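Long-range contacts in acetate CoA-transferase subunit beta (Escherichia coli DH5[alpha], PDB 5DBN), which transfers coenzyme A from acetyl-CoA to acetoacetate and other short-chain fatty acids through a covalent enzyme-CoA intermediate: residues B[19-24]-B[41-46]; B[26-31]-B[95-100]; B[47-52]-B[60-65]. All coordinates share one frame; numbering follows the deposited sequence.

Contact 1: residues B[19-24]-B[41-46]; sequences DIVNLG and ITLQSE
Val21 lies alongside Leu43, the two side chains pointing the same way, and turns its CG2 methyl onto Ile41, whose CG2 is 4.0 Å from it. Leu23, two residues further along the strand, extends this apolar patch, meeting Leu43 CD2 through its CD1 at 3.8 Å. On the opposite face of the sheet, Ile20 and Thr42 run side by side, with Ile20 CD1 against Thr42 CB. The backbones form a short parallel ladder. Thr42 N donates to Asp19 O, Val21 N donates to Thr42 O at 2.9 Å, and Gln44 N donates to Val21 O at 2.9 Å. Beyond that point the ladder gives way: the strands, inclined at 49°, diverge, and a water accepts from Leu23 N and donates to Gln44 O where a direct bond might otherwise have continued the series. The polar end belongs to Asn22. Its CG is anti to the backbone N (chi1 -173°), which swings the amide across toward the other strand. Asn22 ND2 donates to Gln44 OE1 at 3.0 Å, with the acceptor in the Asn22 amide plane, and to Glu46 OE1 at 3.2 Å, meeting that oxygen from above the carboxylate plane. Gln44 is fixed further, hydrogen-bonded through NE2 to Ser84 OG. Within this chain, strand 42-45 is at the edge of the Rossmann-like sheet, and strand 20-23 has 95-98 as its other neighbour. Glu46, just past the strand end, is the predicted active-site residue. The chemistry therefore changes along the pair, from aliphatic packing to an amide network: the bond to Gln44 OE1 is likely to hold the Asn22 amide in place, and the second bond from the same nitrogen ties the Glu46 carboxylate to strand 20-23 and would limit its turning.

Contact 2: residues B[26-31]-B[95-100]; sequences GLPTMV and ACVLGG
With CG1 anti to the backbone N (chi1 -173°), Val97 presents that methyl to Pro28, while Val31, whose own CG1 is likewise anti to N, turns CG2 toward the same group. This is a helical turn seated on the Rossmann-like parallel sheet: residues 26-31 belong to the connection between strands 20-23 and 42-45, and Val97 is on strand 95-98, the neighbour of 20-23 on its other side. No hydrogen bond crosses the contact, which is carried by the proline ring. Pro28 CB reaches Val97 CG1 at 3.8 Å and also lies over the carbonyl oxygen of Val97, and Pro28 CG is 3.7 Å from Gly99 N. One ring thus covers both a valine side chain and the backbone that follows it. The turn is held by bonds of its own. Met30 N donates to Leu27 O at 2.9 Å, Val31 N donates to Pro28 O at the same length, and the hydroxyl of Thr29, on the side turned from the strand, donates through OG1 to Gly26 O at 2.7 Å. At Gly26 the backbone is so turned that a CB would run into the carbonyl oxygen of the residue before, which only glycine avoids. Val97 also packs on Val11 of helix 3-12, Leu23 of strand 20-23 and Ala138 of strand 135-138, so the turn and that helix cover the same part of the sheet. Leu98 points the other way, away from the turn. Beyond it, Gly99 O accepts a hydrogen bond from Asn111 ND2. At the far end of the turn, the buried Val31 adds a lighter touch from CG2, 4.2 Å from Val97 CG1.

Contact 3: residues B[47-52]-B[60-65]; sequences NGFLGL and PDLVNA
Asn47 and Phe49 form the close part of this contact, both gathered around the carbonyl oxygen of Val63. Asn47 CG stands between its backbone N and carbonyl carbon (chi1 48°), which carries the amide to Val63 O. Asn47 ND2 donates to Val63 O at 2.7 Å, the oxygen lying in the amide plane though the donor stands above the carbonyl plane. The same oxygen meets the edge of the Phe49 ring, 3.5 Å from CE1. Leu62 CD1 sits over a face of that ring, 4.3 Å from its centroid, in a CH-pi contact. Asn47 OD1 is bonded to Ser45 OG. An alanine in place of Asn47 would probably leave Val63 O and Ser45 OG without this bridging amide, and the two segments less firmly joined. The other side is looser: partly exposed Asn64 points away, its OD1 bonded to Gln68 N, and Ala65 touches only lightly. Gly48 and Phe49 together pair opposite Ser45 in a G1 beta bulge. Asp61 and Val63 also meet another protein chain. Strand 71-73, the antiparallel partner of 51-53, supplies Val72 against both Phe49 and Leu62, while Leu52 leans on Leu43 of strand 42-45.

In the fold
Contacts 1 and 2 meet on strand 20-23, where Asn22 O is 2.8 Å from Val97 N, a probable hydrogen bond. Contact 3 continues the chain directly from contact 1, with Leu43 O 2.9 Å from Gly51 N. The centre of contact 1 lies about 10 Å from that of contact 2 and about 11 Å from that of contact 3, whereas contacts 2 and 3 have centres about 17 Å apart and do not touch. All three approach the predicted active-site Glu46: contact 1 contains it, Ala65 CB of contact 3 is 3.4 Å from Glu46 OE2, and the Leu98 side chain of contact 2 is about 6 Å from that of Glu46.

Contact 1: residues B[19-24]-B[41-46]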
ATOM      1  N   ASP B  19     -17.696  -3.539  17.512  1.00 29.23           N
ATOM      2  CA  ASP B  19     -16.644  -4.383  16.950  1.00 26.70           C
ATOM      3  C   ASP B  19     -16.634  -4.390  15.424  1.00 24.53           C
ATOM      4  O   ASP B  19     -17.686  -4.346  14.785  1.00 24.34           O
ATOM      5  CB  ASP B  19     -16.797  -5.824  17.449  1.00 26.90           C
ATOM      6  CG  ASP B  19     -16.142  -6.057  18.797  1.00 27.48           C
ATOM      7  OD1 ASP B  19     -15.741  -5.075  19.457  1.00 28.63           O
ATOM      8  OD2 ASP B  19     -16.042  -7.235  19.199  1.00 26.74           O
ATOM      9  N   ILE B  20     -15.433  -4.428  14.854  1.00 23.05           N
ATOM     10  CA  ILE B  20     -15.253  -4.698  13.432  1.00 21.43           C
ATOM     11  C   ILE B  20     -15.102  -6.202  13.268  1.00 22.31           C
ATOM     12  O   ILE B  20     -14.146  -6.793  13.774  1.00 22.48           O
ATOM     13  CB  ILE B  20     -14.025  -3.972  12.849  1.00 19.99           C
ATOM     14  CG1 ILE B  20     -14.064  -2.484  13.200  1.00 20.90           C
ATOM     15  CG2 ILE B  20     -13.953  -4.166  11.338  1.00 18.55           C
ATOM     16  CD1 ILE B  20     -15.303  -1.758  12.708  1.00 22.03           C
ATOM     17  N   VAL B  21     -16.049  -6.816  12.564  1.00 22.92           N
ATOM     18  CA  VAL B  21     -16.144  -8.272  12.502  1.00 22.69           C
ATOM     19  C   VAL B  21     -16.026  -8.804  11.076  1.00 22.28           C
ATOM     20  O   VAL B  21     -16.507  -8.181  10.132  1.00 22.64           O
ATOM     21  CB  VAL B  21     -17.481  -8.757  13.110  1.00 22.64           C
ATOM     22  CG1 VAL B  21     -17.581 -10.282  13.073  1.00 22.50           C
ATOM     23  CG2 VAL B  21     -17.628  -8.249  14.540  1.00 23.31           C
ATOM     24  N   ASN B  22     -15.381  -9.959  10.934  1.00 22.86           N
ATOM     25  CA  ASN B  22     -15.381 -10.694   9.672  1.00 24.70           C
ATOM     26  C   ASN B  22     -16.003 -12.079   9.822  1.00 24.92           C
ATOM     27  O   ASN B  22     -15.573 -12.871  10.656  1.00 24.67           O
ATOM     28  CB  ASN B  22     -13.965 -10.835   9.121  1.00 25.53           C
ATOM     29  CG  ASN B  22     -13.947 -11.441   7.732  1.00 27.40           C
ATOM     30  OD1 ASN B  22     -14.056 -12.656   7.571  1.00 28.66           O
ATOM     31  ND2 ASN B  22     -13.820 -10.594   6.721  1.00 27.93           N
ATOM     32  N   LEU B  23     -17.003 -12.362   8.994  1.00 25.68           N
ATOM     33  CA  LEU B  23     -17.702 -13.644   9.017  1.00 26.54           C
ATOM     34  C   LEU B  23     -17.391 -14.472   7.771  1.00 25.66           C
ATOM     35  O   LEU B  23     -17.705 -14.068   6.649  1.00 25.97           O
ATOM     36  CB  LEU B  23     -19.211 -13.426   9.125  1.00 28.12           C
ATOM     37  CG  LEU B  23     -19.723 -12.694  10.368  1.00 28.35           C
ATOM     38  CD1 LEU B  23     -21.232 -12.533  10.285  1.00 29.64           C
ATOM     39  CD2 LEU B  23     -19.323 -13.419  11.653  1.00 28.34           C
ATOM     40  N   GLY B  24     -16.768 -15.628   7.971  1.00 24.16           N
ATOM     41  CA  GLY B  24     -16.440 -16.510   6.868  1.00 23.29           C
ATOM     42  C   GLY B  24     -17.691 -17.119   6.271  1.00 24.81           C
ATOM     43  O   GLY B  24     -18.744 -17.130   6.904  1.00 24.25           O
ATOM     44  N   ILE B  41     -22.444  -4.008  15.208  1.00 31.37           N
ATOM     45  CA  ILE B  41     -21.137  -4.302  14.638  1.00 26.29           C
ATOM     46  C   ILE B  41     -21.048  -3.806  13.204  1.00 24.21           C
ATOM     47  O   ILE B  41     -22.060  -3.485  12.582  1.00 24.74           O
ATOM     48  CB  ILE B  41     -20.836  -5.813  14.666  1.00 24.82           C
ATOM     49  CG1 ILE B  41     -21.884  -6.585  13.855  1.00 24.62           C
ATOM     50  CG2 ILE B  41     -20.791  -6.311  16.106  1.00 26.17           C
ATOM     51  CD1 ILE B  41     -21.567  -8.055  13.680  1.00 23.77           C
ATOM     52  N   THR B  42     -19.824  -3.749  12.691  1.00 22.25           N
ATOM     53  CA  THR B  42     -19.583  -3.415  11.298  1.00 22.75           C
ATOM     54  C   THR B  42     -18.917  -4.611  10.634  1.00 22.24           C
ATOM     55  O   THR B  42     -17.849  -5.050  11.058  1.00 21.50           O
ATOM     56  CB  THR B  42     -18.698  -2.166  11.161  1.00 22.45           C
ATOM     57  OG1 THR B  42     -19.255  -1.100  11.940  1.00 24.37           O
ATOM     58  CG2 THR B  42     -18.597  -1.733   9.708  1.00 20.87           C
ATOM     59  N   LEU B  43     -19.559  -5.141   9.599  1.00 23.54           N
ATOM     60  CA  LEU B  43     -19.047  -6.315   8.904  1.00 24.03           C
ATOM     61  C   LEU B  43     -18.096  -5.930   7.776  1.00 23.45           C
ATOM     62  O   LEU B  43     -18.402  -5.063   6.954  1.00 23.34           O
ATOM     63  CB  LEU B  43     -20.204  -7.153   8.355  1.00 25.13           C
ATOM     64  CG  LEU B  43     -21.073  -7.831   9.414  1.00 26.71           C
ATOM     65  CD1 LEU B  43     -22.279  -8.480   8.759  1.00 28.83           C
ATOM     66  CD2 LEU B  43     -20.275  -8.872  10.178  1.00 21.60           C
ATOM     67  N   GLN B  44     -16.946  -6.595   7.752  1.00 23.22           N
ATOM     68  CA  GLN B  44     -15.924  -6.368   6.739  1.00 22.51           C
ATOM     69  C   GLN B  44     -15.967  -7.496   5.714  1.00 23.43           C
ATOM     70  O   GLN B  44     -16.053  -8.669   6.077  1.00 23.11           O
ATOM     71  CB  GLN B  44     -14.539  -6.278   7.395  1.00 20.40           C
ATOM     72  CG  GLN B  44     -13.441  -5.696   6.507  1.00 19.40           C
ATOM     73  CD  GLN B  44     -12.710  -6.743   5.680  1.00 18.91           C
ATOM     74  OE1 GLN B  44     -13.059  -7.924   5.689  1.00 18.34           O
ATOM     75  NE2 GLN B  44     -11.683  -6.307   4.960  1.00 19.00           N
ATOM     76  N   SER B  45     -15.914  -7.131   4.437  1.00 24.75           N
ATOM     77  CA  SER B  45     -15.927  -8.105   3.351  1.00 26.42           C
ATOM     78  C   SER B  45     -14.559  -8.118   2.670  1.00 27.78           C
ATOM     79  O   SER B  45     -14.056  -7.071   2.259  1.00 26.51           O
ATOM     80  CB  SER B  45     -17.039  -7.776   2.350  1.00 27.21           C
ATOM     81  OG  SER B  45     -17.386  -8.908   1.569  1.00 27.56           O
ATOM     82  N   GLU B  46     -13.961  -9.304   2.574  1.00 31.03           N
ATOM     83  CA  GLU B  46     -12.591  -9.459   2.078  1.00 33.20           C
ATOM     84  C   GLU B  46     -12.382  -8.824   0.707  1.00 32.28           C
ATOM     85  O   GLU B  46     -11.323  -8.260   0.431  1.00 30.99           O
ATOM     86  CB  GLU B  46     -12.212 -10.941   2.002  1.00 36.77           C
ATOM     87  CG  GLU B  46     -12.263 -11.678   3.324  1.00 39.88           C
ATOM     88  CD  GLU B  46     -13.606 -12.331   3.581  1.00 42.82           C
ATOM     89  OE1 GLU B  46     -14.596 -11.596   3.792  1.00 43.39           O
ATOM     90  OE2 GLU B  46     -13.672 -13.579   3.565  1.00 44.31           O
TER
HETATM   91  O   HOH W   1     -17.679 -10.357   7.041  1.00 17.38           O

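Contact 2: residues B[26-31]-B[95-100]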
ATOM      1  N   GLY B  26     -20.417 -19.803   5.089  1.00 34.93           N
ATOM      2  CA  GLY B  26     -20.959 -20.992   5.718  1.00 36.26           C
ATOM      3  C   GLY B  26     -21.698 -20.675   7.002  1.00 36.87           C
ATOM      4  O   GLY B  26     -22.565 -19.802   7.031  1.00 37.90           O
ATOM      5  N   LEU B  27     -21.337 -21.379   8.071  1.00 36.81           N
ATOM      6  CA  LEU B  27     -22.009 -21.242   9.361  1.00 37.55           C
ATOM      7  C   LEU B  27     -21.864 -19.833   9.949  1.00 35.54           C
ATOM      8  O   LEU B  27     -22.849 -19.262  10.415  1.00 36.26           O
ATOM      9  CB  LEU B  27     -21.469 -22.287  10.347  1.00 38.69           C
ATOM     10  CG  LEU B  27     -22.271 -22.555  11.627  1.00 40.20           C
ATOM     11  CD1 LEU B  27     -21.945 -23.944  12.146  1.00 40.87           C
ATOM     12  CD2 LEU B  27     -21.999 -21.520  12.710  1.00 38.79           C
ATOM     13  N   PRO B  28     -20.639 -19.274   9.953  1.00 32.85           N
ATOM     14  CA  PRO B  28     -20.417 -17.980  10.616  1.00 31.64           C
ATOM     15  C   PRO B  28     -21.351 -16.858  10.152  1.00 31.67           C
ATOM     16  O   PRO B  28     -21.649 -15.963  10.943  1.00 30.48           O
ATOM     17  CB  PRO B  28     -18.966 -17.649  10.257  1.00 30.40           C
ATOM     18  CG  PRO B  28     -18.329 -18.966  10.027  1.00 30.76           C
ATOM     19  CD  PRO B  28     -19.387 -19.801   9.375  1.00 32.30           C
ATOM     20  N   THR B  29     -21.785 -16.890   8.894  1.00 33.35           N
ATOM     21  CA  THR B  29     -22.671 -15.849   8.372  1.00 35.27           C
ATOM     22  C   THR B  29     -23.965 -15.777   9.178  1.00 36.70           C
ATOM     23  O   THR B  29     -24.605 -14.727   9.246  1.00 37.28           O
ATOM     24  CB  THR B  29     -23.020 -16.083   6.888  1.00 37.55           C
ATOM     25  OG1 THR B  29     -23.708 -17.332   6.742  1.00 40.20           O
ATOM     26  CG2 THR B  29     -21.762 -16.090   6.035  1.00 36.47           C
ATOM     27  N   MET B  30     -24.346 -16.900   9.782  1.00 37.16           N
ATOM     28  CA  MET B  30     -25.561 -16.973  10.589  1.00 38.15           C
ATOM     29  C   MET B  30     -25.449 -16.133  11.859  1.00 36.60           C
ATOM     30  O   MET B  30     -26.463 -15.762  12.451  1.00 37.94           O
ATOM     31  CB  MET B  30     -25.868 -18.424  10.964  1.00 32.33           C
ATOM     32  CG  MET B  30     -26.342 -19.276   9.806  1.00 33.88           C
ATOM     33  SD  MET B  30     -26.375 -21.042  10.185  1.00 96.64           S
ATOM     34  CE  MET B  30     -27.643 -21.101  11.449  1.00 41.00           C
ATOM     35  N   VAL B  31     -24.219 -15.856  12.285  1.00 34.01           N
ATOM     36  CA  VAL B  31     -23.985 -15.096  13.511  1.00 33.27           C
ATOM     37  C   VAL B  31     -24.634 -13.718  13.428  1.00 28.47           C
ATOM     38  O   VAL B  31     -25.064 -13.162  14.438  1.00 37.66           O
ATOM     39  CB  VAL B  31     -22.473 -14.939  13.793  1.00 31.17           C
ATOM     40  CG1 VAL B  31     -22.223 -14.036  15.004  1.00 30.68           C
ATOM     41  CG2 VAL B  31     -21.829 -16.301  14.014  1.00 31.43           C
ATOM     42  N   ALA B  95     -12.637  -9.075  15.578  1.00 19.79           N
ATOM     43  CA  ALA B  95     -12.986 -10.487  15.666  1.00 19.36           C
ATOM     44  C   ALA B  95     -13.305 -11.081  14.303  1.00 17.54           C
ATOM     45  O   ALA B  95     -13.985 -10.459  13.492  1.00 17.53           O
ATOM     46  CB  ALA B  95     -14.168 -10.671  16.596  1.00 20.90           C
ATOM     47  N   CYS B  96     -12.798 -12.285  14.055  1.00 17.34           N
ATOM     48  CA  CYS B  96     -13.210 -13.058  12.888  1.00 17.88           C
ATOM     49  C   CYS B  96     -13.837 -14.357  13.360  1.00 18.23           C
ATOM     50  O   CYS B  96     -13.348 -14.993  14.296  1.00 18.25           O
ATOM     51  CB  CYS B  96     -12.037 -13.339  11.943  1.00 16.79           C
ATOM     52  SG  CYS B  96     -10.782 -14.456  12.597  1.00 48.86           S
ATOM     53  N   VAL B  97     -14.941 -14.725  12.723  1.00 18.35           N
ATOM     54  CA  VAL B  97     -15.612 -15.985  12.997  1.00 20.80           C
ATOM     55  C   VAL B  97     -15.501 -16.862  11.757  1.00 21.00           C
ATOM     56  O   VAL B  97     -16.033 -16.519  10.700  1.00 21.13           O
ATOM     57  CB  VAL B  97     -17.093 -15.781  13.373  1.00 21.04           C
ATOM     58  CG1 VAL B  97     -17.715 -17.098  13.806  1.00 21.38           C
ATOM     59  CG2 VAL B  97     -17.227 -14.736  14.481  1.00 20.92           C
ATOM     60  N   LEU B  98     -14.794 -17.982  11.884  1.00 21.82           N
ATOM     61  CA  LEU B  98     -14.582 -18.889  10.761  1.00 24.10           C
ATOM     62  C   LEU B  98     -15.025 -20.304  11.091  1.00 24.62           C
ATOM     63  O   LEU B  98     -15.080 -20.694  12.254  1.00 24.62           O
ATOM     64  CB  LEU B  98     -13.107 -18.901  10.355  1.00 25.75           C
ATOM     65  CG  LEU B  98     -12.499 -17.572   9.905  1.00 26.99           C
ATOM     66  CD1 LEU B  98     -11.039 -17.778   9.550  1.00 27.14           C
ATOM     67  CD2 LEU B  98     -13.263 -16.974   8.729  1.00 27.95           C
ATOM     68  N   GLY B  99     -15.330 -21.072  10.052  1.00 25.61           N
ATOM     69  CA  GLY B  99     -15.636 -22.478  10.213  1.00 27.03           C
ATOM     70  C   GLY B  99     -14.359 -23.250  10.466  1.00 28.90           C
ATOM     71  O   GLY B  99     -13.268 -22.674  10.487  1.00 26.61           O
ATOM     72  N   GLY B 100     -14.484 -24.557  10.659  1.00 30.52           N
ATOM     73  CA  GLY B 100     -13.323 -25.383  10.923  1.00 30.61           C
ATOM     74  C   GLY B 100     -13.512 -26.835  10.546  1.00 31.23           C
ATOM     75  O   GLY B 100     -14.611 -27.381  10.641  1.00 32.48           O
TER

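Contact 3: residues B[47-52]-B[60-65]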
ATOM      1  N   ASN B  47     -13.394  -8.925  -0.151  1.00 32.02           N
ATOM      2  CA  ASN B  47     -13.293  -8.409  -1.513  1.00 31.27           C
ATOM      3  C   ASN B  47     -13.210  -6.881  -1.565  1.00 30.39           C
ATOM      4  O   ASN B  47     -13.052  -6.304  -2.641  1.00 31.29           O
ATOM      5  CB  ASN B  47     -14.467  -8.917  -2.360  1.00 32.16           C
ATOM      6  CG  ASN B  47     -15.805  -8.749  -1.674  1.00 31.85           C
ATOM      7  OD1 ASN B  47     -15.893  -8.758  -0.447  1.00 31.03           O
ATOM      8  ND2 ASN B  47     -16.864  -8.623  -2.468  1.00 32.75           N
ATOM      9  N   GLY B  48     -13.318  -6.233  -0.406  1.00 29.16           N
ATOM     10  CA  GLY B  48     -12.884  -4.853  -0.262  1.00 27.93           C
ATOM     11  C   GLY B  48     -13.924  -3.814   0.112  1.00 27.87           C
ATOM     12  O   GLY B  48     -14.075  -2.816  -0.590  1.00 28.14           O
ATOM     13  N   PHE B  49     -14.636  -4.027   1.215  1.00 27.82           N
ATOM     14  CA  PHE B  49     -15.469  -2.965   1.774  1.00 26.95           C
ATOM     15  C   PHE B  49     -15.905  -3.226   3.214  1.00 25.76           C
ATOM     16  O   PHE B  49     -15.921  -4.365   3.682  1.00 24.95           O
ATOM     17  CB  PHE B  49     -16.698  -2.724   0.888  1.00 27.47           C
ATOM     18  CG  PHE B  49     -17.580  -3.926   0.702  1.00 27.08           C
ATOM     19  CD1 PHE B  49     -17.328  -4.836  -0.311  1.00 27.16           C
ATOM     20  CD2 PHE B  49     -18.687  -4.122   1.509  1.00 27.05           C
ATOM     21  CE1 PHE B  49     -18.145  -5.932  -0.497  1.00 27.90           C
ATOM     22  CE2 PHE B  49     -19.510  -5.216   1.326  1.00 27.69           C
ATOM     23  CZ  PHE B  49     -19.240  -6.122   0.321  1.00 27.91           C
ATOM     24  N   LEU B  50     -16.228  -2.139   3.910  1.00 25.92           N
ATOM     25  CA  LEU B  50     -16.758  -2.186   5.269  1.00 25.71           C
ATOM     26  C   LEU B  50     -18.213  -1.744   5.275  1.00 27.87           C
ATOM     27  O   LEU B  50     -18.604  -0.860   4.508  1.00 29.40           O
ATOM     28  CB  LEU B  50     -15.935  -1.294   6.202  1.00 24.35           C
ATOM     29  CG  LEU B  50     -14.587  -1.853   6.654  1.00 22.46           C
ATOM     30  CD1 LEU B  50     -13.697  -0.744   7.175  1.00 22.63           C
ATOM     31  CD2 LEU B  50     -14.796  -2.908   7.723  1.00 21.02           C
ATOM     32  N   GLY B  51     -19.007  -2.354   6.148  1.00 27.92           N
ATOM     33  CA  GLY B  51     -20.418  -2.040   6.254  1.00 29.39           C
ATOM     34  C   GLY B  51     -21.270  -3.008   5.457  1.00 31.19           C
ATOM     35  O   GLY B  51     -22.283  -2.618   4.874  1.00 33.19           O
ATOM     36  N   LEU B  52     -20.866  -4.276   5.442  1.00 31.43           N
ATOM     37  CA  LEU B  52     -21.608  -5.314   4.733  1.00 33.31           C
ATOM     38  C   LEU B  52     -22.975  -5.525   5.367  1.00 35.62           C
ATOM     39  O   LEU B  52     -23.123  -5.444   6.587  1.00 37.03           O
ATOM     40  CB  LEU B  52     -20.828  -6.630   4.730  1.00 32.74           C
ATOM     41  CG  LEU B  52     -21.525  -7.843   4.107  1.00 34.06           C
ATOM     42  CD1 LEU B  52     -21.776  -7.635   2.625  1.00 35.09           C
ATOM     43  CD2 LEU B  52     -20.710  -9.100   4.339  1.00 33.51           C
ATOM     44  N   PRO B  60     -25.067  -5.662  -9.600  1.00 40.07           N
ATOM     45  CA  PRO B  60     -24.086  -6.587 -10.183  1.00 45.64           C
ATOM     46  C   PRO B  60     -22.676  -6.436  -9.617  1.00 42.68           C
ATOM     47  O   PRO B  60     -21.959  -7.430  -9.510  1.00 41.51           O
ATOM     48  CB  PRO B  60     -24.096  -6.219 -11.671  1.00 47.74           C
ATOM     49  CG  PRO B  60     -25.397  -5.561 -11.901  1.00 43.86           C
ATOM     50  CD  PRO B  60     -25.723  -4.842 -10.635  1.00 42.29           C
ATOM     51  N   ASP B  61     -22.295  -5.214  -9.258  1.00 41.42           N
ATOM     52  CA  ASP B  61     -20.945  -4.936  -8.778  1.00 38.65           C
ATOM     53  C   ASP B  61     -20.823  -5.025  -7.254  1.00 35.46           C
ATOM     54  O   ASP B  61     -19.825  -4.581  -6.684  1.00 29.09           O
ATOM     55  CB  ASP B  61     -20.504  -3.547  -9.255  1.00 39.08           C
ATOM     56  CG  ASP B  61     -20.418  -3.450 -10.771  1.00 41.78           C
ATOM     57  OD1 ASP B  61     -20.139  -4.480 -11.422  1.00 42.59           O
ATOM     58  OD2 ASP B  61     -20.635  -2.346 -11.315  1.00 43.12           O
ATOM     59  N   LEU B  62     -21.828  -5.605  -6.603  1.00 34.69           N
ATOM     60  CA  LEU B  62     -21.826  -5.753  -5.147  1.00 31.88           C
ATOM     61  C   LEU B  62     -22.121  -7.186  -4.716  1.00 32.13           C
ATOM     62  O   LEU B  62     -23.258  -7.656  -4.817  1.00 32.34           O
ATOM     63  CB  LEU B  62     -22.842  -4.806  -4.509  1.00 31.87           C
ATOM     64  CG  LEU B  62     -22.906  -4.814  -2.977  1.00 30.78           C
ATOM     65  CD1 LEU B  62     -21.543  -4.530  -2.356  1.00 27.08           C
ATOM     66  CD2 LEU B  62     -23.939  -3.810  -2.481  1.00 30.35           C
ATOM     67  N   VAL B  63     -21.087  -7.872  -4.240  1.00 29.62           N
ATOM     68  CA  VAL B  63     -21.205  -9.255  -3.792  1.00 29.14           C
ATOM     69  C   VAL B  63     -20.380  -9.472  -2.533  1.00 29.56           C
ATOM     70  O   VAL B  63     -19.542  -8.640  -2.182  1.00 25.54           O
ATOM     71  CB  VAL B  63     -20.746 -10.249  -4.880  1.00 31.53           C
ATOM     72  CG1 VAL B  63     -21.633 -10.142  -6.109  1.00 34.22           C
ATOM     73  CG2 VAL B  63     -19.287 -10.011  -5.248  1.00 28.75           C
ATOM     74  N   ASN B  64     -20.620 -10.593  -1.857  1.00 30.52           N
ATOM     75  CA  ASN B  64     -19.832 -10.955  -0.684  1.00 29.54           C
ATOM     76  C   ASN B  64     -18.574 -11.717  -1.093  1.00 29.65           C
ATOM     77  O   ASN B  64     -18.304 -11.883  -2.282  1.00 25.65           O
ATOM     78  CB  ASN B  64     -20.671 -11.790   0.292  1.00 29.79           C
ATOM     79  CG  ASN B  64     -21.286 -13.023  -0.355  1.00 31.08           C
ATOM     80  OD1 ASN B  64     -20.810 -13.515  -1.380  1.00 31.48           O
ATOM     81  ND2 ASN B  64     -22.352 -13.532   0.254  1.00 31.90           N
ATOM     82  N   ALA B  65     -17.809 -12.179  -0.108  1.00 23.51           N
ATOM     83  CA  ALA B  65     -16.568 -12.900  -0.375  1.00 24.45           C
ATOM     84  C   ALA B  65     -16.835 -14.216  -1.108  1.00 26.56           C
ATOM     85  O   ALA B  65     -15.927 -14.802  -1.696  1.00 27.30           O
ATOM     86  CB  ALA B  65     -15.819 -13.157   0.923  1.00 22.04           C
TER